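Local coordinates for phosphonopyruvate hydrolase (Variovorax sp., PDB 2HJP), which hydrolyses the carbon–phosphorus bond of phosphonopyruvate to give pyruvate and phosphate, using a divalent metal ion such as magnesium, cobalt or manganese, at residues S105-D117 / Q126-I138. Sequence-based numbering, arbitrary orientation.
Sequences SAIVMEDKTFPKD and QELVRIEEFQGKI
F134, on the first turn of helix 131-144, pushes its ring against the C-terminal end of strand 106-110 and the bend after it. With CG anti to the backbone N (chi1 -158°), the ring reaches the strand end, and D111 CB sits over one face, 3.8 Å from the F134 ring centroid, a CH-pi contact. At the ring edge F134 CZ lies 3.2 Å from M109 O. M109 can be followed outward from the strand: CB points at the helix, CG rests 3.9 Å from F134 CZ, SD makes an oblique Met-aromatic contact with the same ring, and the bend at chi3 (49°) carries CE to I138 CD1, 3.6 Å away, and close to K137 O. Were F134 cut back to an alanine, a gap would probably open beside M109 CG and under D111 CB, which would lose its aromatic floor. The D111 carboxylate is held from outside the pair, OD1 by the backbone N of E157 and OD2 by the Y175 hydroxyl, while L128 CD1 packs against it. Beyond the strand the backbones meet in a single bridge of K112 with L128: V129 N donates to D111 O (2.9 Å), and T113 N to E127 O at 3.2 Å. V129 CG1 packs against T113 CA (3.5 Å) and K112 O. Three oxygens, a water and the carbonyls of T84 and G87, grip the buried K137 ammonium, and the water donates onward to E110 O and K112 O. This is a beta-to-alpha connection of the TIM barrel, strand 106-110 and helix segment 131-138 nearly antiparallel (163°), at the C-terminal rim where the nearest atoms of the E110 side chain are about 5 Å from the bound phosphonopyruvate and from the magnesium ion.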
ATOM      1  N   SER A 105      11.256 -17.582   1.513  1.00 13.90           N
ATOM      2  CA  SER A 105      12.415 -18.460   1.324  1.00 16.09           C
ATOM      3  C   SER A 105      12.314 -19.231  -0.036  1.00 15.86           C
ATOM      4  O   SER A 105      13.318 -19.825  -0.507  1.00 18.46           O
ATOM      5  CB  SER A 105      12.557 -19.436   2.494  1.00 11.20           C
ATOM      6  OG  SER A 105      13.101 -18.781   3.659  1.00 13.09           O
ATOM      7  N   ALA A 106      11.141 -19.138  -0.679  1.00 14.83           N
ATOM      8  CA  ALA A 106      10.876 -19.801  -1.970  1.00 13.65           C
ATOM      9  C   ALA A 106       9.707 -19.131  -2.640  1.00 16.35           C
ATOM     10  O   ALA A 106       8.903 -18.437  -1.968  1.00 16.31           O
ATOM     11  CB  ALA A 106      10.492 -21.266  -1.724  1.00 11.57           C
ATOM     12  N   ILE A 107       9.613 -19.358  -3.956  1.00 17.02           N
ATOM     13  CA  ILE A 107       8.478 -18.912  -4.732  1.00 16.18           C
ATOM     14  C   ILE A 107       8.127 -20.150  -5.550  1.00 15.50           C
ATOM     15  O   ILE A 107       8.958 -21.019  -5.783  1.00 19.23           O
ATOM     16  CB  ILE A 107       8.761 -17.719  -5.661  1.00 14.36           C
ATOM     17  CG1 ILE A 107      10.043 -17.897  -6.516  1.00 16.51           C
ATOM     18  CG2 ILE A 107       8.909 -16.499  -4.779  1.00 14.53           C
ATOM     19  CD1 ILE A 107       9.900 -18.844  -7.693  1.00 17.04           C
ATOM     20  N   VAL A 108       6.845 -20.251  -5.870  1.00 15.97           N
ATOM     21  CA  VAL A 108       6.251 -21.301  -6.708  1.00 13.42           C
ATOM     22  C   VAL A 108       5.638 -20.487  -7.872  1.00 15.39           C
ATOM     23  O   VAL A 108       4.819 -19.587  -7.671  1.00 14.75           O
ATOM     24  CB  VAL A 108       5.134 -22.087  -5.989  1.00 15.25           C
ATOM     25  CG1 VAL A 108       4.385 -23.086  -7.020  1.00 14.05           C
ATOM     26  CG2 VAL A 108       5.754 -22.876  -4.869  1.00 14.62           C
ATOM     27  N   MET A 109       6.018 -20.853  -9.096  1.00 16.41           N
ATOM     28  CA  MET A 109       5.554 -20.199 -10.319  1.00 16.48           C
ATOM     29  C   MET A 109       5.077 -21.334 -11.268  1.00 16.38           C
ATOM     30  O   MET A 109       5.780 -22.320 -11.456  1.00 17.26           O
ATOM     31  CB  MET A 109       6.709 -19.408 -10.964  1.00 16.85           C
ATOM     32  CG  MET A 109       6.280 -18.645 -12.156  1.00 17.89           C
ATOM     33  SD  MET A 109       7.528 -17.545 -12.818  1.00 20.33           S
ATOM     34  CE  MET A 109       8.971 -18.618 -12.925  1.00 16.84           C
ATOM     35  N   GLU A 110       3.873 -21.209 -11.803  1.00 16.79           N
ATOM     36  CA  GLU A 110       3.279 -22.250 -12.690  1.00 18.84           C
ATOM     37  C   GLU A 110       3.366 -21.909 -14.162  1.00 18.09           C
ATOM     38  O   GLU A 110       3.502 -20.726 -14.553  1.00 19.12           O
ATOM     39  CB  GLU A 110       1.798 -22.455 -12.304  1.00 16.86           C
ATOM     40  CG  GLU A 110       0.989 -21.151 -12.517  1.00 20.88           C
ATOM     41  CD  GLU A 110      -0.114 -20.969 -11.453  1.00 23.91           C
ATOM     42  OE1 GLU A 110      -1.168 -20.432 -11.802  1.00 26.13           O
ATOM     43  OE2 GLU A 110       0.083 -21.379 -10.283  1.00 24.83           O
ATOM     44  N   ASP A 111       3.260 -22.933 -15.004  1.00 19.18           N
ATOM     45  CA  ASP A 111       3.410 -22.691 -16.443  1.00 20.51           C
ATOM     46  C   ASP A 111       2.101 -22.427 -17.224  1.00 21.85           C
ATOM     47  O   ASP A 111       2.036 -22.649 -18.448  1.00 22.05           O
ATOM     48  CB  ASP A 111       4.210 -23.836 -17.098  1.00 20.80           C
ATOM     49  CG  ASP A 111       3.613 -25.214 -16.822  1.00 24.22           C
ATOM     50  OD1 ASP A 111       2.531 -25.305 -16.203  1.00 23.19           O
ATOM     51  OD2 ASP A 111       4.236 -26.221 -17.220  1.00 24.63           O
ATOM     52  N   LYS A 112       1.075 -21.959 -16.531  1.00 21.34           N
ATOM     53  CA  LYS A 112      -0.177 -21.628 -17.208  1.00 24.90           C
ATOM     54  C   LYS A 112       0.119 -20.341 -18.028  1.00 25.02           C
ATOM     55  O   LYS A 112       1.012 -19.552 -17.676  1.00 24.61           O
ATOM     56  CB  LYS A 112      -1.277 -21.333 -16.188  1.00 25.88           C
ATOM     57  CG  LYS A 112      -1.580 -22.498 -15.288  1.00 31.74           C
ATOM     58  CD  LYS A 112      -3.034 -22.562 -14.731  1.00 35.54           C
ATOM     59  CE  LYS A 112      -3.454 -21.373 -13.931  1.00 38.97           C
ATOM     60  NZ  LYS A 112      -4.911 -21.498 -13.552  1.00 42.60           N
ATOM     61  N   THR A 113      -0.617 -20.130 -19.100  1.00 26.33           N
ATOM     62  CA  THR A 113      -0.427 -18.926 -19.892  1.00 30.51           C
ATOM     63  C   THR A 113      -1.131 -17.885 -19.063  1.00 31.88           C
ATOM     64  O   THR A 113      -1.960 -18.221 -18.197  1.00 32.14           O
ATOM     65  CB  THR A 113      -1.148 -18.984 -21.241  1.00 32.02           C
ATOM     66  OG1 THR A 113      -2.555 -19.063 -20.994  1.00 36.15           O
ATOM     67  CG2 THR A 113      -0.725 -20.214 -22.013  1.00 33.01           C
ATOM     68  N   PHE A 114      -0.833 -16.620 -19.320  1.00 33.29           N
ATOM     69  CA  PHE A 114      -1.477 -15.571 -18.568  1.00 34.58           C
ATOM     70  C   PHE A 114      -1.459 -14.343 -19.428  1.00 33.74           C
ATOM     71  O   PHE A 114      -0.443 -14.009 -19.972  1.00 32.96           O
ATOM     72  CB  PHE A 114      -0.710 -15.255 -17.297  1.00 37.07           C
ATOM     73  CG  PHE A 114      -1.057 -13.924 -16.732  1.00 41.79           C
ATOM     74  CD1 PHE A 114      -2.277 -13.747 -16.078  1.00 42.57           C
ATOM     75  CD2 PHE A 114      -0.253 -12.802 -17.020  1.00 42.74           C
ATOM     76  CE1 PHE A 114      -2.724 -12.482 -15.728  1.00 44.68           C
ATOM     77  CE2 PHE A 114      -0.665 -11.524 -16.684  1.00 44.99           C
ATOM     78  CZ  PHE A 114      -1.908 -11.341 -16.037  1.00 45.13           C
ATOM     79  N   PRO A 115      -2.583 -13.645 -19.534  1.00 34.12           N
ATOM     80  CA  PRO A 115      -3.859 -13.972 -18.893  1.00 34.86           C
ATOM     81  C   PRO A 115      -4.568 -15.080 -19.632  1.00 37.26           C
ATOM     82  O   PRO A 115      -4.199 -15.428 -20.758  1.00 34.69           O
ATOM     83  CB  PRO A 115      -4.647 -12.672 -18.995  1.00 35.35           C
ATOM     84  CG  PRO A 115      -4.061 -12.009 -20.283  1.00 34.41           C
ATOM     85  CD  PRO A 115      -2.597 -12.295 -20.139  1.00 33.28           C
ATOM     86  N   LYS A 116      -5.603 -15.622 -18.997  1.00 39.57           N
ATOM     87  CA  LYS A 116      -6.405 -16.674 -19.601  1.00 41.92           C
ATOM     88  C   LYS A 116      -7.009 -16.223 -20.945  1.00 43.21           C
ATOM     89  O   LYS A 116      -7.460 -15.061 -21.141  1.00 41.96           O
ATOM     90  CB  LYS A 116      -7.520 -17.105 -18.628  1.00 42.69           C
ATOM     91  CG  LYS A 116      -8.646 -17.934 -19.285  1.00 44.64           C
ATOM     92  CD  LYS A 116      -9.200 -19.071 -18.401  1.00 45.17           C
ATOM     93  CE  LYS A 116     -10.517 -18.753 -17.703  1.00 45.80           C
ATOM     94  NZ  LYS A 116     -11.249 -19.996 -17.192  1.00 47.01           N
ATOM     95  N   ASP A 117      -7.017 -17.158 -21.885  1.00 45.57           N
ATOM     96  CA  ASP A 117      -7.551 -16.891 -23.225  1.00 47.22           C
ATOM     97  C   ASP A 117      -9.008 -17.293 -23.375  1.00 48.40           C
ATOM     98  O   ASP A 117      -9.509 -18.176 -22.666  1.00 48.08           O
ATOM     99  CB  ASP A 117      -6.726 -17.616 -24.277  1.00 48.59           C
ATOM    100  CG  ASP A 117      -5.472 -16.850 -24.654  1.00 50.35           C
ATOM    101  OD1 ASP A 117      -4.352 -17.357 -24.381  1.00 50.31           O
ATOM    102  OD2 ASP A 117      -5.623 -15.742 -25.228  1.00 51.94           O
ATOM    103  N   GLN A 126      -2.766 -24.967 -25.819  1.00 52.83           N
ATOM    104  CA  GLN A 126      -2.769 -23.473 -25.754  1.00 52.31           C
ATOM    105  C   GLN A 126      -2.921 -23.004 -24.289  1.00 50.20           C
ATOM    106  O   GLN A 126      -2.732 -21.818 -23.976  1.00 50.18           O
ATOM    107  CB  GLN A 126      -3.948 -22.935 -26.594  1.00 55.40           C
ATOM    108  CG  GLN A 126      -3.784 -23.043 -28.104  1.00 58.86           C
ATOM    109  CD  GLN A 126      -5.106 -22.891 -28.852  1.00 61.63           C
ATOM    110  OE1 GLN A 126      -5.186 -23.165 -30.076  1.00 63.58           O
ATOM    111  NE2 GLN A 126      -6.163 -22.461 -28.128  1.00 63.11           N
ATOM    112  N   GLU A 127      -3.272 -23.947 -23.408  1.00 46.61           N
ATOM    113  CA  GLU A 127      -3.487 -23.673 -21.990  1.00 42.75           C
ATOM    114  C   GLU A 127      -2.225 -23.344 -21.195  1.00 38.33           C
ATOM    115  O   GLU A 127      -2.290 -22.604 -20.203  1.00 38.16           O
ATOM    116  CB  GLU A 127      -4.191 -24.864 -21.349  1.00 45.84           C
ATOM    117  CG  GLU A 127      -5.414 -25.324 -22.142  1.00 50.50           C
ATOM    118  CD  GLU A 127      -6.631 -25.604 -21.264  1.00 52.64           C
ATOM    119  OE1 GLU A 127      -6.863 -26.783 -20.868  1.00 53.94           O
ATOM    120  OE2 GLU A 127      -7.353 -24.626 -20.971  1.00 53.73           O
ATOM    121  N   LEU A 128      -1.097 -23.916 -21.604  1.00 33.74           N
ATOM    122  CA  LEU A 128       0.180 -23.674 -20.954  1.00 30.05           C
ATOM    123  C   LEU A 128       1.128 -22.866 -21.863  1.00 28.92           C
ATOM    124  O   LEU A 128       0.970 -22.844 -23.080  1.00 26.37           O
ATOM    125  CB  LEU A 128       0.860 -25.022 -20.593  1.00 29.57           C
ATOM    126  CG  LEU A 128       0.108 -26.092 -19.802  1.00 29.27           C
ATOM    127  CD1 LEU A 128       1.074 -27.026 -19.056  1.00 28.31           C
ATOM    128  CD2 LEU A 128      -0.749 -25.443 -18.815  1.00 31.17           C
ATOM    129  N   VAL A 129       2.132 -22.202 -21.286  1.00 27.46           N
ATOM    130  CA  VAL A 129       3.069 -21.472 -22.134  1.00 26.60           C
ATOM    131  C   VAL A 129       4.023 -22.491 -22.768  1.00 25.11           C
ATOM    132  O   VAL A 129       4.051 -23.639 -22.363  1.00 24.46           O
ATOM    133  CB  VAL A 129       3.883 -20.412 -21.322  1.00 26.32           C
ATOM    134  CG1 VAL A 129       2.955 -19.382 -20.747  1.00 25.36           C
ATOM    135  CG2 VAL A 129       4.692 -21.086 -20.187  1.00 26.45           C
ATOM    136  N   ARG A 130       4.779 -22.065 -23.774  1.00 25.32           N
ATOM    137  CA  ARG A 130       5.734 -22.928 -24.440  1.00 25.52           C
ATOM    138  C   ARG A 130       6.806 -23.296 -23.442  1.00 24.83           C
ATOM    139  O   ARG A 130       7.191 -22.483 -22.605  1.00 24.08           O
ATOM    140  CB  ARG A 130       6.378 -22.215 -25.662  1.00 27.66           C
ATOM    141  CG  ARG A 130       5.448 -22.037 -26.924  1.00 26.79           C
ATOM    142  CD  ARG A 130       5.669 -20.650 -27.528  1.00 29.92           C
ATOM    143  NE  ARG A 130       7.082 -20.511 -27.515  1.00 32.39           N
ATOM    144  CZ  ARG A 130       7.777 -19.501 -27.060  1.00 29.76           C
ATOM    145  NH1 ARG A 130       7.226 -18.412 -26.563  1.00 29.15           N
ATOM    146  NH2 ARG A 130       9.066 -19.689 -27.052  1.00 31.56           N
ATOM    147  N   ILE A 131       7.283 -24.521 -23.566  1.00 23.80           N
ATOM    148  CA  ILE A 131       8.311 -25.070 -22.689  1.00 24.56           C
ATOM    149  C   ILE A 131       9.526 -24.145 -22.618  1.00 21.93           C
ATOM    150  O   ILE A 131       9.972 -23.813 -21.525  1.00 22.13           O
ATOM    151  CB  ILE A 131       8.718 -26.475 -23.172  1.00 25.97           C
ATOM    152  CG1 ILE A 131       7.588 -27.453 -22.854  1.00 29.02           C
ATOM    153  CG2 ILE A 131      10.063 -26.875 -22.553  1.00 28.81           C
ATOM    154  CD1 ILE A 131       7.713 -28.818 -23.524  1.00 32.60           C
ATOM    155  N   GLU A 132      10.027 -23.695 -23.767  1.00 22.10           N
ATOM    156  CA  GLU A 132      11.193 -22.812 -23.775  1.00 24.07           C
ATOM    157  C   GLU A 132      10.855 -21.477 -23.123  1.00 22.26           C
ATOM    158  O   GLU A 132      11.703 -20.880 -22.462  1.00 21.35           O
ATOM    159  CB  GLU A 132      11.704 -22.519 -25.210  1.00 27.53           C
ATOM    160  CG  GLU A 132      11.533 -23.623 -26.180  1.00 35.86           C
ATOM    161  CD  GLU A 132      10.113 -23.617 -26.739  1.00 39.97           C
ATOM    162  OE1 GLU A 132       9.424 -24.650 -26.571  1.00 41.70           O
ATOM    163  OE2 GLU A 132       9.687 -22.574 -27.343  1.00 43.18           O
ATOM    164  N   GLU A 133       9.636 -20.992 -23.322  1.00 21.34           N
ATOM    165  CA  GLU A 133       9.298 -19.707 -22.688  1.00 22.99           C
ATOM    166  C   GLU A 133       9.343 -19.908 -21.160  1.00 22.50           C
ATOM    167  O   GLU A 133       9.903 -19.062 -20.452  1.00 21.22           O
ATOM    168  CB  GLU A 133       7.907 -19.159 -23.074  1.00 25.90           C
ATOM    169  CG  GLU A 133       7.608 -17.903 -22.196  1.00 28.83           C
ATOM    170  CD  GLU A 133       6.231 -17.184 -22.456  1.00 33.70           C
ATOM    171  OE1 GLU A 133       5.401 -17.694 -23.253  1.00 31.79           O
ATOM    172  OE2 GLU A 133       6.008 -16.091 -21.836  1.00 33.47           O
ATOM    173  N   PHE A 134       8.788 -21.026 -20.649  1.00 21.01           N
ATOM    174  CA  PHE A 134       8.831 -21.173 -19.185  1.00 20.05           C
ATOM    175  C   PHE A 134      10.252 -21.385 -18.664  1.00 20.03           C
ATOM    176  O   PHE A 134      10.615 -20.924 -17.562  1.00 19.51           O
ATOM    177  CB  PHE A 134       7.931 -22.281 -18.674  1.00 17.65           C
ATOM    178  CG  PHE A 134       7.568 -22.098 -17.211  1.00 19.34           C
ATOM    179  CD1 PHE A 134       6.719 -21.013 -16.802  1.00 17.56           C
ATOM    180  CD2 PHE A 134       8.041 -22.993 -16.253  1.00 17.42           C
ATOM    181  CE1 PHE A 134       6.353 -20.850 -15.453  1.00 17.98           C
ATOM    182  CE2 PHE A 134       7.683 -22.849 -14.886  1.00 18.13           C
ATOM    183  CZ  PHE A 134       6.836 -21.775 -14.475  1.00 17.06           C
ATOM    184  N   GLN A 135      11.050 -22.090 -19.451  1.00 18.84           N
ATOM    185  CA  GLN A 135      12.446 -22.281 -19.100  1.00 18.61           C
ATOM    186  C   GLN A 135      13.060 -20.926 -18.949  1.00 17.74           C
ATOM    187  O   GLN A 135      13.832 -20.739 -18.012  1.00 18.33           O
ATOM    188  CB  GLN A 135      13.189 -23.078 -20.166  1.00 20.17           C
ATOM    189  CG  GLN A 135      12.900 -24.606 -20.125  1.00 18.48           C
ATOM    190  CD  GLN A 135      13.810 -25.352 -21.103  1.00 23.05           C
ATOM    191  OE1 GLN A 135      14.608 -26.248 -20.733  1.00 24.25           O
ATOM    192  NE2 GLN A 135      13.699 -24.973 -22.359  1.00 18.96           N
ATOM    193  N   GLY A 136      12.729 -19.980 -19.849  1.00 18.90           N
ATOM    194  CA  GLY A 136      13.269 -18.612 -19.707  1.00 19.33           C
ATOM    195  C   GLY A 136      12.842 -17.940 -18.377  1.00 18.82           C
ATOM    196  O   GLY A 136      13.600 -17.215 -17.709  1.00 19.61           O
ATOM    197  N   LYS A 137      11.578 -18.129 -18.025  1.00 17.89           N
ATOM    198  CA  LYS A 137      11.056 -17.563 -16.768  1.00 18.74           C
ATOM    199  C   LYS A 137      11.737 -18.120 -15.500  1.00 16.98           C
ATOM    200  O   LYS A 137      12.068 -17.401 -14.558  1.00 17.77           O
ATOM    201  CB  LYS A 137       9.543 -17.782 -16.761  1.00 16.99           C
ATOM    202  CG  LYS A 137       8.856 -16.859 -17.808  1.00 17.32           C
ATOM    203  CD  LYS A 137       7.397 -17.222 -17.991  1.00 21.02           C
ATOM    204  CE  LYS A 137       6.576 -16.739 -16.807  1.00 20.48           C
ATOM    205  NZ  LYS A 137       5.079 -16.657 -17.106  1.00 18.07           N
ATOM    206  N   ILE A 138      11.956 -19.409 -15.484  1.00 17.89           N
ATOM    207  CA  ILE A 138      12.619 -20.036 -14.346  1.00 17.51           C
ATOM    208  C   ILE A 138      14.080 -19.569 -14.306  1.00 16.72           C
ATOM    209  O   ILE A 138      14.598 -19.246 -13.236  1.00 17.40           O
ATOM    210  CB  ILE A 138      12.586 -21.580 -14.551  1.00 18.63           C
ATOM    211  CG1 ILE A 138      11.154 -22.059 -14.283  1.00 19.68           C
ATOM    212  CG2 ILE A 138      13.610 -22.301 -13.629  1.00 18.89           C
ATOM    213  CD1 ILE A 138      10.596 -21.877 -12.844  1.00 21.90           C
TER
HETATM  214  O   HOH W   1       3.776 -19.163 -16.952  1.00 21.55           O